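Local coordinates for protein GTP-sensing transcriptional pleiotropic repressor CodY (Clostridioides difficile, PDB 5N0L) that senses nutrient status as a global transcriptional repressor, its GAF domain binding the branched-chain amino acid isoleucine as cofactor, at the interface of chains A and B and the interface of chains A and C. Sequence-based numbering; all coordinates share one arbitrary frame. Chains: chain A/B/C, GTP-sensing transcriptional pleiotropic repressor CodY.

Contact 1: the interface of chains A and B. Residues chain A 29, 31-32, 35-36, 149-150, 153, 157; chain B 15, 18-19, 23-24.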
ATOM      1  N   PHE A  29      16.498   8.962  -1.316  1.00 35.03           N
ATOM      2  CA  PHE A  29      16.599   9.800  -0.138  1.00 25.19           C
ATOM      3  C   PHE A  29      17.532  10.949  -0.483  1.00 20.85           C
ATOM      4  O   PHE A  29      18.179  11.500   0.363  1.00 23.35           O
ATOM      5  CB  PHE A  29      17.061   8.973   1.044  1.00 24.67           C
ATOM      6  CG  PHE A  29      16.047   8.004   1.499  1.00 21.93           C
ATOM      7  CD1 PHE A  29      15.002   8.399   2.288  1.00 24.93           C
ATOM      8  CD2 PHE A  29      16.058   6.696   1.018  1.00 23.22           C
ATOM      9  CE1 PHE A  29      14.029   7.520   2.655  1.00 26.33           C
ATOM     10  CE2 PHE A  29      15.107   5.819   1.405  1.00 20.70           C
ATOM     11  CZ  PHE A  29      14.086   6.214   2.229  1.00 26.02           C
ATOM     12  N   LEU A  31      16.699  13.976  -1.285  1.00 20.63           N
ATOM     13  CA  LEU A  31      16.181  15.247  -0.719  1.00 21.37           C
ATOM     14  C   LEU A  31      16.570  15.293   0.768  1.00 23.09           C
ATOM     15  O   LEU A  31      17.145  16.340   1.195  1.00 23.35           O
ATOM     16  CB  LEU A  31      14.707  15.377  -0.899  1.00 23.54           C
ATOM     17  CG  LEU A  31      14.252  15.540  -2.378  1.00 27.00           C
ATOM     18  CD1 LEU A  31      12.783  15.171  -2.420  1.00 32.06           C
ATOM     19  CD2 LEU A  31      14.534  16.959  -2.833  1.00 30.61           C
ATOM     20  N   LEU A  32      16.444  14.203   1.458  1.00 21.06           N
ATOM     21  CA  LEU A  32      16.880  14.239   2.927  1.00 20.35           C
ATOM     22  C   LEU A  32      18.379  14.369   2.971  1.00 22.55           C
ATOM     23  O   LEU A  32      18.955  15.104   3.805  1.00 23.06           O
ATOM     24  CB  LEU A  32      16.427  12.984   3.618  1.00 20.59           C
ATOM     25  CG  LEU A  32      16.888  12.747   5.105  1.00 21.21           C
ATOM     26  CD1 LEU A  32      16.463  13.968   5.915  1.00 23.43           C
ATOM     27  CD2 LEU A  32      16.317  11.497   5.702  1.00 25.40           C
ATOM     28  N   ALA A  35      19.344  17.914   2.475  1.00 21.26           N
ATOM     29  CA  ALA A  35      18.949  18.757   3.700  1.00 22.03           C
ATOM     30  C   ALA A  35      20.022  18.543   4.808  1.00 24.91           C
ATOM     31  O   ALA A  35      20.586  19.488   5.364  1.00 23.39           O
ATOM     32  CB  ALA A  35      17.614  18.438   4.159  1.00 21.67           C
ATOM     33  N   LEU A  36      20.332  17.322   5.095  1.00 21.55           N
ATOM     34  CA  LEU A  36      21.420  16.961   6.059  1.00 22.67           C
ATOM     35  C   LEU A  36      22.741  17.482   5.651  1.00 23.54           C
ATOM     36  O   LEU A  36      23.548  17.961   6.490  1.00 23.10           O
ATOM     37  CB  LEU A  36      21.600  15.445   6.159  1.00 26.73           C
ATOM     38  CG  LEU A  36      20.646  14.724   6.930  1.00 25.79           C
ATOM     39  CD1 LEU A  36      20.593  13.210   6.770  1.00 25.87           C
ATOM     40  CD2 LEU A  36      20.842  15.056   8.461  1.00 30.35           C
ATOM     41  N   TYR A 149      17.743  11.041  14.373  1.00 19.89           N
ATOM     42  CA  TYR A 149      16.405  11.075  14.075  1.00 21.70           C
ATOM     43  C   TYR A 149      16.238  10.931  12.513  1.00 20.10           C
ATOM     44  O   TYR A 149      15.265  10.280  12.103  1.00 22.69           O
ATOM     45  CB  TYR A 149      15.580  12.192  14.652  1.00 24.94           C
ATOM     46  CG  TYR A 149      15.443  13.423  13.975  1.00 24.92           C
ATOM     47  CD1 TYR A 149      14.585  13.583  12.833  1.00 23.84           C
ATOM     48  CD2 TYR A 149      15.984  14.591  14.559  1.00 32.71           C
ATOM     49  CE1 TYR A 149      14.383  14.811  12.285  1.00 24.94           C
ATOM     50  CE2 TYR A 149      15.790  15.798  13.990  1.00 30.12           C
ATOM     51  CZ  TYR A 149      14.960  15.929  12.891  1.00 29.44           C
ATOM     52  OH  TYR A 149      14.784  17.165  12.368  1.00 31.03           O
ATOM     53  N   SER A 150      17.125  11.521  11.764  1.00 19.02           N
ATOM     54  CA  SER A 150      17.045  11.398  10.264  1.00 19.68           C
ATOM     55  C   SER A 150      17.232   9.958   9.834  1.00 20.93           C
ATOM     56  O   SER A 150      16.407   9.492   8.963  1.00 21.15           O
ATOM     57  CB  SER A 150      18.103  12.268   9.638  1.00 23.12           C
ATOM     58  OG  SER A 150      17.842  13.652   9.726  1.00 23.46           O
ATOM     59  N   VAL A 153      14.011   8.135  10.569  1.00 18.15           N
ATOM     60  CA  VAL A 153      13.001   8.435   9.570  1.00 21.66           C
ATOM     61  C   VAL A 153      13.266   7.595   8.251  1.00 22.85           C
ATOM     62  O   VAL A 153      12.280   6.987   7.715  1.00 25.24           O
ATOM     63  CB  VAL A 153      12.989   9.913   9.223  1.00 26.88           C
ATOM     64  CG1 VAL A 153      12.232  10.223   7.920  1.00 28.15           C
ATOM     65  CG2 VAL A 153      12.316  10.630  10.360  1.00 25.27           C
ATOM     66  N   GLU A 157      10.720   4.701   6.468  1.00 23.59           N
ATOM     67  CA  GLU A 157      10.324   4.911   5.059  0.50 26.86           C
ATOM     68  C   GLU A 157      10.778   3.777   4.163  1.00 29.69           C
ATOM     69  O   GLU A 157      10.231   3.650   3.049  1.00 38.87           O
ATOM     70  CB  GLU A 157      10.856   6.212   4.520  0.50 25.27           C
ATOM     71  CG  GLU A 157      10.190   7.438   5.111  0.50 23.82           C
ATOM     72  CD  GLU A 157       8.751   7.655   4.706  0.50 33.82           C
ATOM     73  OE1 GLU A 157       8.145   8.346   5.558  0.50 35.29           O
ATOM     74  OE2 GLU A 157       8.265   7.188   3.585  0.50 35.70           O
TER
ATOM     75  N   ILE B  15      15.389  20.520   8.511  1.00 23.79           N
ATOM     76  CA  ILE B  15      15.197  19.095   8.161  1.00 26.13           C
ATOM     77  C   ILE B  15      13.734  18.801   8.121  1.00 26.87           C
ATOM     78  O   ILE B  15      13.236  18.079   7.228  1.00 26.14           O
ATOM     79  CB  ILE B  15      15.817  18.102   9.175  1.00 26.13           C
ATOM     80  CG1 ILE B  15      17.334  18.255   9.255  1.00 24.34           C
ATOM     81  CG2 ILE B  15      15.444  16.625   8.876  1.00 23.03           C
ATOM     82  CD1 ILE B  15      18.066  17.989   7.926  1.00 31.81           C
ATOM     83  N   THR B  18      11.871  19.861   4.988  1.00 22.92           N
ATOM     84  CA  THR B  18      12.068  18.854   3.906  1.00 25.96           C
ATOM     85  C   THR B  18      11.186  17.585   4.150  1.00 24.15           C
ATOM     86  O   THR B  18      10.569  17.039   3.195  1.00 34.21           O
ATOM     87  CB  THR B  18      13.561  18.481   3.824  1.00 24.73           C
ATOM     88  OG1 THR B  18      14.275  19.577   3.299  1.00 29.20           O
ATOM     89  CG2 THR B  18      13.850  17.276   2.915  1.00 26.93           C
ATOM     90  N   LEU B  19      11.152  17.055   5.372  1.00 26.11           N
ATOM     91  CA  LEU B  19      10.331  15.881   5.689  1.00 30.14           C
ATOM     92  C   LEU B  19       8.834  16.111   5.565  1.00 29.03           C
ATOM     93  O   LEU B  19       8.116  15.379   4.824  1.00 39.42           O
ATOM     94  CB  LEU B  19      10.672  15.334   7.012  1.00 29.43           C
ATOM     95  CG  LEU B  19      12.068  14.870   7.129  1.00 28.66           C
ATOM     96  CD1 LEU B  19      12.273  14.469   8.575  1.00 33.39           C
ATOM     97  CD2 LEU B  19      12.336  13.655   6.198  1.00 30.78           C
ATOM     98  N   GLY B  23       9.456  14.022   2.424  0.50 36.56           N
ATOM     99  CA  GLY B  23       9.582  12.830   3.250  0.50 35.75           C
ATOM    100  C   GLY B  23      10.831  11.969   3.523  0.50 27.99           C
ATOM    101  O   GLY B  23      10.570  10.832   3.936  0.50 50.19           O
ATOM    102  N   GLY B  24      12.126  12.284   3.261  0.50 25.15           N
ATOM    103  CA  GLY B  24      12.766  13.296   2.364  0.50 18.20           C
ATOM    104  C   GLY B  24      13.189  12.407   1.158  0.50 16.91           C
ATOM    105  O   GLY B  24      14.337  12.121   0.886  0.50 11.93           O
TER
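Two aromatic rings of chain A border the site. The ring of A:Phe29 has CB of A:Glu157 at its edge, in plane, and meets chain B only lightly, its CD1 lying 4.0 Å from the carbonyl O of B:Gly24. The A:Tyr149 ring turns its hydroxyl end to B:Ile15: phenol OH is 3.5 Å from B:Ile15 CB, with CE1 and CZ near the CG2 methyl, and the two side chains run past each other in opposite directions. A:Tyr149 holds CG in the crowded position between backbone N and carbonyl carbon (chi1 88°). B:Ile15 uses both branches. CG2, anti to its backbone N, points to helix 141-158, towards A:Tyr149 and OG of A:Ser150; B:Ile15 CD1, at the end of the other branch, lies against helix 30-40, 3.8 Å from A:Ala35 CB. One turn on, B:Leu19 sends CD2 tip to tip against CG1 of A:Val153 at 3.8 Å, while CD1 of A:Leu32, which crosses both B:Ile15 and B:Leu19 obliquely, closes the apolar layer between them. B:Thr18 lays its OG1 beside A:Ala35 CB at 3.6 Å and its CG2 methyl over the backbone of A:Leu31. Past the helix end, B:Gly24, which follows a cis peptide bond, accepts a hydrogen bond on its carbonyl O from the backbone N of A:Leu32 (3.0 Å); the bond is bent, 144° at H, and the donor stands above the carbonyl plane. The N-terminal helix 7-21 of chain B thus packs between helices 30-40 and 141-158 of chain A. With its two-fold twin, this largely apolar exchange of helices probably holds the two subunits together as a dimer.

Contact 2: the interface of chains A and C. Residues chain A 91, 141, 144-145, 148; chain C 4-6, 8-9, 13.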
ATOM      1  N   THR A  91      25.712   4.147  16.985  1.00 23.62           N
ATOM      2  CA  THR A  91      26.380   5.247  16.433  1.00 23.77           C
ATOM      3  C   THR A  91      27.861   5.275  16.754  1.00 23.28           C
ATOM      4  O   THR A  91      28.329   5.161  17.923  1.00 28.28           O
ATOM      5  CB  THR A  91      25.677   6.557  16.771  1.00 25.32           C
ATOM      6  OG1 THR A  91      24.354   6.559  16.265  1.00 27.42           O
ATOM      7  CG2 THR A  91      26.449   7.753  16.188  1.00 29.08           C
ATOM      8  N   ASP A 141      26.830  16.563  20.009  1.00 22.16           N
ATOM      9  CA  ASP A 141      25.632  15.821  20.329  1.00 24.07           C
ATOM     10  C   ASP A 141      24.387  16.341  19.620  1.00 21.15           C
ATOM     11  O   ASP A 141      23.439  15.562  19.448  1.00 23.80           O
ATOM     12  CB  ASP A 141      25.365  15.815  21.882  1.00 24.48           C
ATOM     13  CG  ASP A 141      26.346  14.942  22.648  1.00 26.19           C
ATOM     14  OD1 ASP A 141      27.140  14.222  21.997  1.00 27.40           O
ATOM     15  OD2 ASP A 141      26.353  14.980  23.933  1.00 25.90           O
ATOM     16  N   LEU A 144      24.402  14.818  16.273  1.00 19.70           N
ATOM     17  CA  LEU A 144      23.933  13.456  16.480  1.00 22.52           C
ATOM     18  C   LEU A 144      22.453  13.320  16.623  1.00 21.22           C
ATOM     19  O   LEU A 144      21.855  12.343  16.142  1.00 20.94           O
ATOM     20  CB  LEU A 144      24.716  12.721  17.568  1.00 23.85           C
ATOM     21  CG  LEU A 144      26.213  12.528  17.536  1.00 22.57           C
ATOM     22  CD1 LEU A 144      26.788  11.640  18.674  1.00 27.52           C
ATOM     23  CD2 LEU A 144      26.620  11.903  16.210  1.00 24.11           C
ATOM     24  N   VAL A 145      21.783  14.295  17.325  1.00 18.59           N
ATOM     25  CA  VAL A 145      20.375  14.290  17.409  1.00 19.15           C
ATOM     26  C   VAL A 145      19.824  14.269  15.950  1.00 18.86           C
ATOM     27  O   VAL A 145      18.873  13.512  15.688  1.00 21.79           O
ATOM     28  CB  VAL A 145      19.795  15.508  18.159  1.00 22.09           C
ATOM     29  CG1 VAL A 145      18.314  15.729  18.030  1.00 21.07           C
ATOM     30  CG2 VAL A 145      20.184  15.260  19.658  1.00 20.37           C
ATOM     31  N   GLU A 148      20.583  11.007  14.039  1.00 20.65           N
ATOM     32  CA  GLU A 148      19.898   9.889  14.496  1.00 20.28           C
ATOM     33  C   GLU A 148      18.409   9.886  14.227  1.00 19.12           C
ATOM     34  O   GLU A 148      17.825   8.787  13.880  1.00 23.88           O
ATOM     35  CB  GLU A 148      20.195   9.572  15.955  1.00 21.23           C
ATOM     36  CG  GLU A 148      21.624   9.133  16.135  1.00 22.14           C
ATOM     37  CD  GLU A 148      21.986   8.644  17.503  1.00 30.13           C
ATOM     38  OE1 GLU A 148      21.066   8.527  18.371  1.00 28.06           O
ATOM     39  OE2 GLU A 148      23.207   8.353  17.657  1.00 31.12           O
TER
ATOM     40  N   MET C   4      29.292  11.348  28.654  1.00 43.62           N
ATOM     41  CA  MET C   4      27.840  11.031  28.820  1.00 35.40           C
ATOM     42  C   MET C   4      27.038  11.904  27.915  1.00 33.20           C
ATOM     43  O   MET C   4      27.216  13.151  27.859  1.00 32.16           O
ATOM     44  CB  MET C   4      27.331  11.181  30.235  1.00 45.33           C
ATOM     45  CG  MET C   4      25.867  10.847  30.460  1.00 56.34           C
ATOM     46  SD  MET C   4      25.484   9.115  30.121  1.00 65.44           S
ATOM     47  CE  MET C   4      26.747   8.219  31.019  1.00 78.37           C
ATOM     48  N   ALA C   5      26.166  11.260  27.142  1.00 26.44           N
ATOM     49  CA  ALA C   5      25.526  12.009  26.093  1.00 28.62           C
ATOM     50  C   ALA C   5      24.617  13.070  26.667  1.00 27.12           C
ATOM     51  O   ALA C   5      23.955  12.847  27.707  1.00 28.74           O
ATOM     52  CB  ALA C   5      24.652  11.060  25.299  1.00 28.27           C
ATOM     53  N   SER C   6      24.529  14.191  25.969  1.00 26.01           N
ATOM     54  CA  SER C   6      23.626  15.275  26.337  1.00 26.63           C
ATOM     55  C   SER C   6      22.196  14.795  26.483  1.00 25.95           C
ATOM     56  O   SER C   6      21.717  13.868  25.825  1.00 24.31           O
ATOM     57  CB  SER C   6      23.734  16.454  25.388  1.00 31.61           C
ATOM     58  OG  SER C   6      25.007  16.955  25.284  1.00 40.63           O
ATOM     59  N   VAL C   8      19.289  15.937  25.587  1.00 21.78           N
ATOM     60  CA  VAL C   8      18.523  15.934  24.299  1.00 21.41           C
ATOM     61  C   VAL C   8      18.808  14.682  23.444  1.00 22.52           C
ATOM     62  O   VAL C   8      17.858  14.079  22.903  1.00 26.13           O
ATOM     63  CB  VAL C   8      18.669  17.239  23.520  1.00 24.63           C
ATOM     64  CG1 VAL C   8      20.090  17.510  23.060  1.00 23.46           C
ATOM     65  CG2 VAL C   8      17.613  17.371  22.396  1.00 23.96           C
ATOM     66  N   LEU C   9      20.051  14.283  23.445  1.00 20.84           N
ATOM     67  CA  LEU C   9      20.451  13.064  22.655  1.00 20.85           C
ATOM     68  C   LEU C   9      19.973  11.786  23.345  1.00 23.49           C
ATOM     69  O   LEU C   9      19.423  10.786  22.721  1.00 23.03           O
ATOM     70  CB  LEU C   9      21.937  13.110  22.426  1.00 21.88           C
ATOM     71  CG  LEU C   9      22.550  11.929  21.667  1.00 23.79           C
ATOM     72  CD1 LEU C   9      21.864  11.785  20.207  1.00 24.15           C
ATOM     73  CD2 LEU C   9      24.044  12.152  21.555  1.00 22.81           C
ATOM     74  N   ARG C  13      17.222   9.331  21.591  1.00 23.47           N
ATOM     75  CA  ARG C  13      17.428   7.863  21.564  1.00 25.04           C
ATOM     76  C   ARG C  13      16.323   6.994  22.098  1.00 23.66           C
ATOM     77  O   ARG C  13      15.983   5.898  21.476  1.00 27.95           O
ATOM     78  CB  ARG C  13      18.806   7.500  22.119  1.00 26.23           C
ATOM     79  CG  ARG C  13      19.922   7.972  21.295  1.00 26.77           C
ATOM     80  CD  ARG C  13      21.267   7.962  21.989  1.00 27.02           C
ATOM     81  NE  ARG C  13      22.319   8.289  21.032  1.00 25.47           N
ATOM     82  CZ  ARG C  13      23.599   8.405  21.270  1.00 25.81           C
ATOM     83  NH1 ARG C  13      24.111   8.375  22.553  1.00 29.33           N
ATOM     84  NH2 ARG C  13      24.408   8.656  20.254  1.00 29.47           N
TER
HETATM   85  O   HOH W   1      28.512  14.220  25.421  1.00 32.53           O
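Extended backbone at C:Ala5 and C:Ser6 (phi/psi -54/149° at the latter) leads into helix 7-21 of chain C, which lies against the first turns of helix 141-158 of chain A. A:Asp141, the first residue of its helix, holds CG anti to its carbonyl carbon and gathers the first ordered residues of chain C on one carboxylate oxygen. A:Asp141 OD2 receives the backbone N of C:Ser6 at 2.8 Å from above the carboxylate plane, and the C:Ser6 hydroxyl OG at 2.7 Å on its anti lone pair, away from OD1. The same oxygen is linked through water 1 to the carbonyl O of C:Met4, a poorly ordered residue. This concentration of donors, at the N-terminal end of a helix, would be expected to stabilise the ionised carboxylate. C:Leu9 has CG anti to its backbone N and spreads its two methyls: the C:Leu9 side chain crosses that of A:Asp141 at about a right angle, CD2 lying 3.8 Å from A:Asp141 CG, and CD1 lies by CB of A:Leu144. A:Val145 slides past C:Leu9 in the opposite direction, its CG2 packing 3.7 Å from C:Leu9 CA and also facing CG1 of C:Val8. One turn further, C:Arg13 runs extended from CG to NE and grips A:Glu148 side-on. C:Arg13 NE donates to the syn lone pair of A:Glu148 OE1 at 3.0 Å, and C:Arg13 NH2 forms a salt bridge to A:Glu148 OE2 at 2.9 Å; carboxylate and guanidinium planes are 21° apart. C:Leu9 CG covers the guanidinium centre on one face and should help to fix its orientation. The carboxylate is also held by a residue of its own chain: the A:Thr91 hydroxyl OG1 donates to A:Glu148 OE2 at 2.5 Å, from above the carboxylate plane.

Contact 1 and contact 2 lie about 18 Å apart, measured between the centres of their C-alpha atoms, and share helix 141-158 of chain A. Contact 2 uses its first turns, from A:Asp141 to A:Glu148, while contact 1 begins at A:Tyr149 and continues towards the C-terminal end. In both, the partner contributes its N-terminal helix 7-21, so the same element meets chain A in two different settings. Contact 1 belongs to a two-fold pairing; contact 2, with a salt bridge and several polar bonds and not an exact two-fold, brings chain C against chain A and may reflect crystal packing.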